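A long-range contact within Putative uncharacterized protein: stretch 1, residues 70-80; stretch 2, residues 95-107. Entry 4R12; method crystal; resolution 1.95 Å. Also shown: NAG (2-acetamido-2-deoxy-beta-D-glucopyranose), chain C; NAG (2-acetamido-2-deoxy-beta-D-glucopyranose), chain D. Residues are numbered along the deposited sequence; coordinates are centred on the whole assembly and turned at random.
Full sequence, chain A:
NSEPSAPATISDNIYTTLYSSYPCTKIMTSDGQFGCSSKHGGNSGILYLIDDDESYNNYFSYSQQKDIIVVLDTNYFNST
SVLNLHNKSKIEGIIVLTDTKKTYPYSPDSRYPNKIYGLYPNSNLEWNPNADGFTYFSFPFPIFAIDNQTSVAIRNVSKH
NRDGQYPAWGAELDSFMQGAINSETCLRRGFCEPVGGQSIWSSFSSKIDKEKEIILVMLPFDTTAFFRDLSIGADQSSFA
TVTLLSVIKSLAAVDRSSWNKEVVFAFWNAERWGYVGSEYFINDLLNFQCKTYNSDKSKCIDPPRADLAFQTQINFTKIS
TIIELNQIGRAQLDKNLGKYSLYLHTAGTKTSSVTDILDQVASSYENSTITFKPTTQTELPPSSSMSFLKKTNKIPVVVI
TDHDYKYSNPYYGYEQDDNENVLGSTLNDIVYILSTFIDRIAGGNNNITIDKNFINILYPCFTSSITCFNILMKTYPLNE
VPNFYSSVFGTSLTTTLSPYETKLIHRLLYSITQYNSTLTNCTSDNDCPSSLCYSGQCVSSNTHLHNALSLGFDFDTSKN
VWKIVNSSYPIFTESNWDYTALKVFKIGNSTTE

Stretch 1 70-80: VVLDTNYFNST
Stretch 2, residues 95-107: IVLTDTKKTYPYS

Residues 70-80 and 95-107 begin side by side as parallel strands and continue into loops held together by hydrogen bonds from side chains to backbone and to other side chains; together they bury 876 Å². The strands pair Val71 with Ile95 (CA-CA 4.7 Å) and Leu72 with Val96 (CA-CA 5.0 Å), all four residues in extended conformation with phi between -101° and -114° and psi between 122° and 125°. The same offset extends to Asp73 and Leu97 (CA-CA 5.5 Å); stretch 2 then takes three extra residues, and the backbones come close again at Asn75 and Lys102 (CA-CA 5.1 Å).

The backbone ladder has three nearly linear rungs. Ile95 N donates to Val70 O (2.8 Å, 164°), Leu72 N to Ile95 O (2.8 Å, 172°) and Leu97 N to Leu72 O (3.0 Å, 173°), so each strand alternately gives and receives, as parallel pairing requires. Val71 CA also approaches Ile95 O at 3.4 Å in a CA-H...O contact.

Apolar packing follows the strand alternation. On the face carrying Val71 (t) and Ile95 (chi1 m, chi2 t), Val71 CG2 lies 4.5 Å from Ile95 CB, while Val71 CG1 meets CD2 of Leu97 (chi1 m, chi2 t) at 3.6 Å. Leu72 (chi1 m, chi2 t) and Val96 (t) point to the other face. There Val96 CG2 sits over the face of the Phe77 ring (chi1 -179°, chi2 61°), 3.7 Å from its centroid and 17° off the normal, a CH-pi contact.

After the strand the first stretch turns through a 3-10 segment, residues 74-76. Tyr76 N donates to Asp73 O (2.9 Å) and Phe77 N to Thr74 O (3.0 Å), while Asp73 (chi1 t) accepts from Asn75 N through OD1 (3.0 Å). The turn presents carbonyls to Lys102, whose side chain (m, t, t, p) brings NZ to Thr74 O (2.8 Å), Thr74 OG1 (2.9 Å) and Phe77 O (2.8 Å). One ammonium group thus ties together both ends of the turn, with Thr74 in the t rotamer and its CA-to-CB bond directed toward the second stretch.

Asn75 (chi1 -96°, chi2 5°) starts away from that stretch, but its amide returns to form a two-way link with Thr103 (p): Thr103 N donates to Asn75 OD1 (3.0 Å), and Asn75 ND2 to Thr103 OG1 (3.1 Å). Tyr104 (chi1 54°, chi2 85°) donates from OH to Asn75 O (2.7 Å), which also accepts from O6 of the chain C NAG (2.9 Å). That sugar is covalently attached to Asn78 through ND2 (ND2 to C1, 1.2 Å). Asn78 (p) sets its CB 3.6 Å from CE1 of Tyr106 (chi1 179°, chi2 68°).

Water links the loops that follow the strands. Water 1 joins Asp73 OD1 (2.7 Å), Thr100 OG1 (2.8 Å) and Lys101 O (3.1 Å). Water 3 accepts from Thr74 N (2.8 Å), donates to Leu97 O (2.8 Å) and bonds to Thr100 OG1 (2.7 Å).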

# COMPACT_ATOMS: atom_id res chain seq x y z
N VAL A 70 -24.81 -3.90 -15.51
CA VAL A 70 -25.34 -4.24 -14.20
C VAL A 70 -24.85 -3.27 -13.13
O VAL A 70 -23.65 -3.02 -12.99
CB VAL A 70 -24.96 -5.67 -13.79
CG1 VAL A 70 -25.49 -6.00 -12.40
CG2 VAL A 70 -25.49 -6.68 -14.81
N VAL A 71 -25.80 -2.71 -12.38
CA VAL A 71 -25.49 -1.85 -11.24
C VAL A 71 -25.66 -2.67 -9.97
O VAL A 71 -26.74 -3.21 -9.72
CB VAL A 71 -26.40 -0.62 -11.20
CG1 VAL A 71 -26.02 0.27 -10.03
CG2 VAL A 71 -26.32 0.15 -12.51
N LEU A 72 -24.60 -2.78 -9.18
CA LEU A 72 -24.62 -3.64 -8.00
C LEU A 72 -24.60 -2.86 -6.70
O LEU A 72 -23.68 -2.07 -6.46
CB LEU A 72 -23.42 -4.60 -8.01
CG LEU A 72 -23.38 -5.72 -9.05
CD1 LEU A 72 -22.05 -6.44 -8.98
CD2 LEU A 72 -24.52 -6.68 -8.80
N ASP A 73 -25.60 -3.09 -5.85
CA ASP A 73 -25.45 -2.78 -4.44
C ASP A 73 -24.28 -3.61 -3.98
O ASP A 73 -24.13 -4.77 -4.40
CB ASP A 73 -26.71 -3.13 -3.65
CG ASP A 73 -26.58 -2.80 -2.17
OD1 ASP A 73 -25.97 -3.61 -1.43
OD2 ASP A 73 -27.09 -1.74 -1.75
N THR A 74 -23.43 -3.05 -3.13
CA THR A 74 -22.17 -3.72 -2.86
C THR A 74 -22.33 -5.06 -2.13
O THR A 74 -21.43 -5.90 -2.18
CB THR A 74 -21.21 -2.82 -2.06
OG1 THR A 74 -19.92 -3.44 -2.01
CG2 THR A 74 -21.73 -2.57 -0.66
N ASN A 75 -23.48 -5.28 -1.49
CA ASN A 75 -23.72 -6.59 -0.87
C ASN A 75 -23.74 -7.71 -1.91
O ASN A 75 -23.54 -8.88 -1.57
CB ASN A 75 -25.03 -6.58 -0.08
CG ASN A 75 -24.81 -6.32 1.41
OD1 ASN A 75 -23.69 -6.04 1.85
ND2 ASN A 75 -25.89 -6.41 2.19
N TYR A 76 -23.96 -7.35 -3.17
CA TYR A 76 -23.98 -8.32 -4.25
C TYR A 76 -22.71 -8.34 -5.10
O TYR A 76 -22.64 -9.05 -6.11
CB TYR A 76 -25.22 -8.08 -5.11
CG TYR A 76 -26.46 -8.48 -4.36
CD1 TYR A 76 -27.08 -7.60 -3.49
CD2 TYR A 76 -26.97 -9.76 -4.47
CE1 TYR A 76 -28.21 -7.98 -2.77
CE2 TYR A 76 -28.08 -10.15 -3.76
CZ TYR A 76 -28.69 -9.26 -2.91
OH TYR A 76 -29.81 -9.65 -2.21
N PHE A 77 -21.71 -7.58 -4.67
CA PHE A 77 -20.41 -7.57 -5.35
C PHE A 77 -19.39 -8.48 -4.67
O PHE A 77 -18.72 -8.08 -3.71
CB PHE A 77 -19.86 -6.14 -5.44
CG PHE A 77 -18.53 -6.04 -6.14
CD1 PHE A 77 -18.40 -6.43 -7.47
CD2 PHE A 77 -17.41 -5.57 -5.48
CE1 PHE A 77 -17.19 -6.34 -8.14
CE2 PHE A 77 -16.18 -5.49 -6.13
CZ PHE A 77 -16.07 -5.87 -7.46
N ASN A 78 -19.38 -9.73 -5.08
CA ASN A 78 -18.46 -10.76 -4.61
C ASN A 78 -18.33 -11.88 -5.68
O ASN A 78 -19.11 -11.91 -6.56
CB ASN A 78 -18.84 -11.29 -3.22
CG ASN A 78 -20.09 -12.15 -3.22
OD1 ASN A 78 -20.34 -12.85 -4.15
ND2 ASN A 78 -20.87 -12.11 -2.14
N SER A 79 -17.33 -12.75 -5.60
CA SER A 79 -17.09 -13.73 -6.67
C SER A 79 -18.32 -14.56 -6.98
O SER A 79 -18.76 -14.63 -8.12
CB SER A 79 -15.91 -14.64 -6.32
OG SER A 79 -16.08 -15.24 -5.05
N THR A 80 -18.90 -15.17 -5.95
CA THR A 80 -20.02 -16.09 -6.14
C THR A 80 -21.19 -15.44 -6.84
O THR A 80 -21.76 -16.00 -7.79
CB THR A 80 -20.49 -16.66 -4.79
OG1 THR A 80 -19.55 -17.63 -4.34
CG2 THR A 80 -21.86 -17.31 -4.93
N ILE A 95 -21.25 -1.60 -12.65
CA ILE A 95 -21.00 -0.44 -11.81
C ILE A 95 -21.28 -0.84 -10.37
O ILE A 95 -22.36 -1.34 -10.05
CB ILE A 95 -21.89 0.75 -12.18
CG1 ILE A 95 -21.63 1.16 -13.63
CG2 ILE A 95 -21.65 1.92 -11.23
CD1 ILE A 95 -22.56 2.26 -14.14
N VAL A 96 -20.29 -0.63 -9.51
CA VAL A 96 -20.44 -0.97 -8.10
C VAL A 96 -20.70 0.30 -7.29
O VAL A 96 -19.93 1.27 -7.34
CB VAL A 96 -19.19 -1.71 -7.55
CG1 VAL A 96 -19.34 -1.96 -6.03
CG2 VAL A 96 -18.97 -3.02 -8.32
N LEU A 97 -21.81 0.29 -6.56
CA LEU A 97 -22.24 1.43 -5.77
C LEU A 97 -21.50 1.48 -4.44
O LEU A 97 -21.26 0.44 -3.82
CB LEU A 97 -23.76 1.37 -5.55
CG LEU A 97 -24.63 1.23 -6.80
CD1 LEU A 97 -26.05 0.87 -6.41
CD2 LEU A 97 -24.62 2.51 -7.63
N THR A 98 -21.14 2.67 -4.00
CA THR A 98 -20.47 2.82 -2.71
C THR A 98 -21.24 3.74 -1.77
O THR A 98 -20.65 4.24 -0.81
CB THR A 98 -19.05 3.39 -2.87
OG1 THR A 98 -19.13 4.74 -3.35
CG2 THR A 98 -18.24 2.55 -3.86
N ASP A 99 -22.54 3.95 -2.02
CA ASP A 99 -23.35 4.78 -1.12
C ASP A 99 -23.77 3.98 0.12
O ASP A 99 -24.17 4.56 1.13
CB ASP A 99 -24.59 5.36 -1.83
CG ASP A 99 -25.42 4.31 -2.55
OD1 ASP A 99 -24.87 3.26 -2.99
OD2 ASP A 99 -26.65 4.54 -2.71
N THR A 100 -23.67 2.66 0.03
CA THR A 100 -23.80 1.77 1.19
C THR A 100 -22.56 0.88 1.28
O THR A 100 -21.83 0.72 0.29
CB THR A 100 -25.04 0.88 1.11
OG1 THR A 100 -24.93 0.02 -0.03
CG2 THR A 100 -26.32 1.72 1.02
N LYS A 101 -22.32 0.31 2.46
CA LYS A 101 -21.19 -0.58 2.70
C LYS A 101 -21.65 -2.03 2.73
O LYS A 101 -22.85 -2.29 2.81
CB LYS A 101 -20.51 -0.26 4.03
CG LYS A 101 -19.71 1.03 4.08
CD LYS A 101 -19.20 1.23 5.52
CE LYS A 101 -18.40 2.51 5.67
NZ LYS A 101 -16.98 2.29 5.30
N LYS A 102 -20.72 -2.97 2.70
CA LYS A 102 -21.11 -4.37 2.89
C LYS A 102 -21.50 -4.60 4.34
O LYS A 102 -20.88 -4.05 5.24
CB LYS A 102 -19.98 -5.34 2.50
CG LYS A 102 -19.84 -5.57 1.00
CD LYS A 102 -18.82 -6.67 0.72
CE LYS A 102 -18.93 -7.18 -0.72
NZ LYS A 102 -18.72 -6.09 -1.73
N THR A 103 -22.51 -5.42 4.57
CA THR A 103 -22.94 -5.74 5.93
C THR A 103 -22.27 -7.01 6.45
O THR A 103 -22.65 -7.54 7.50
CB THR A 103 -24.46 -5.92 6.00
OG1 THR A 103 -24.85 -6.97 5.10
CG2 THR A 103 -25.16 -4.62 5.60
N TYR A 104 -21.27 -7.50 5.73
CA TYR A 104 -20.56 -8.71 6.15
C TYR A 104 -19.07 -8.56 5.89
O TYR A 104 -18.67 -7.73 5.06
CB TYR A 104 -21.12 -9.94 5.42
CG TYR A 104 -21.16 -9.84 3.91
CD1 TYR A 104 -20.04 -10.16 3.14
CD2 TYR A 104 -22.34 -9.49 3.25
CE1 TYR A 104 -20.08 -10.10 1.75
CE2 TYR A 104 -22.39 -9.43 1.85
CZ TYR A 104 -21.25 -9.73 1.11
OH TYR A 104 -21.28 -9.69 -0.27
N PRO A 105 -18.23 -9.36 6.57
CA PRO A 105 -16.79 -9.28 6.30
C PRO A 105 -16.48 -9.77 4.89
O PRO A 105 -17.11 -10.70 4.40
CB PRO A 105 -16.16 -10.22 7.35
CG PRO A 105 -17.28 -10.59 8.29
CD PRO A 105 -18.55 -10.43 7.54
N TYR A 106 -15.51 -9.14 4.24
CA TYR A 106 -15.23 -9.49 2.86
C TYR A 106 -13.80 -9.16 2.43
O TYR A 106 -13.35 -8.03 2.61
CB TYR A 106 -16.23 -8.78 1.91
CG TYR A 106 -15.93 -9.12 0.48
CD1 TYR A 106 -16.15 -10.41 0.02
CD2 TYR A 106 -15.38 -8.18 -0.39
CE1 TYR A 106 -15.85 -10.77 -1.26
CE2 TYR A 106 -15.08 -8.53 -1.71
CZ TYR A 106 -15.33 -9.84 -2.12
OH TYR A 106 -15.05 -10.24 -3.40
N SER A 107 -13.11 -10.14 1.84
CA SER A 107 -11.81 -9.88 1.22
C SER A 107 -11.72 -10.53 -0.16
O SER A 107 -11.88 -11.75 -0.30
CB SER A 107 -10.67 -10.40 2.11
OG SER A 107 -9.42 -10.29 1.44
C1 NAG C . -21.66 -12.84 -1.67
C2 NAG C . -21.85 -13.56 -0.35
C3 NAG C . -23.18 -14.26 -0.24
C4 NAG C . -24.33 -13.36 -0.57
C5 NAG C . -24.06 -12.73 -1.94
C6 NAG C . -25.10 -11.74 -2.40
C7 NAG C . -19.67 -14.21 0.32
C8 NAG C . -18.59 -15.24 0.20
N2 NAG C . -20.84 -14.53 -0.15
O3 NAG C . -23.30 -14.74 1.08
O4 NAG C . -25.44 -14.21 -0.61
O5 NAG C . -22.80 -12.10 -1.98
O6 NAG C . -25.62 -10.94 -1.38
O7 NAG C . -19.45 -13.15 0.82
C1 NAG D . -22.67 8.24 2.17
C2 NAG D . -22.40 7.34 3.35
C3 NAG D . -23.54 7.40 4.33
C4 NAG D . -23.94 8.84 4.65
C5 NAG D . -24.12 9.61 3.34
C6 NAG D . -24.43 11.06 3.50
C7 NAG D . -21.10 5.38 2.98
C8 NAG D . -21.13 3.93 2.65
N2 NAG D . -22.25 6.00 2.90
O3 NAG D . -23.12 6.71 5.49
O4 NAG D . -25.14 8.79 5.41
O5 NAG D . -22.90 9.54 2.66
O6 NAG D . -23.35 11.69 4.18
O7 NAG D . -20.09 5.95 3.29
O HOH W 1 -25.33 -2.53 0.93
O HOH W 2 -18.90 -0.75 -2.72
O HOH W 3 -23.59 -0.30 -2.41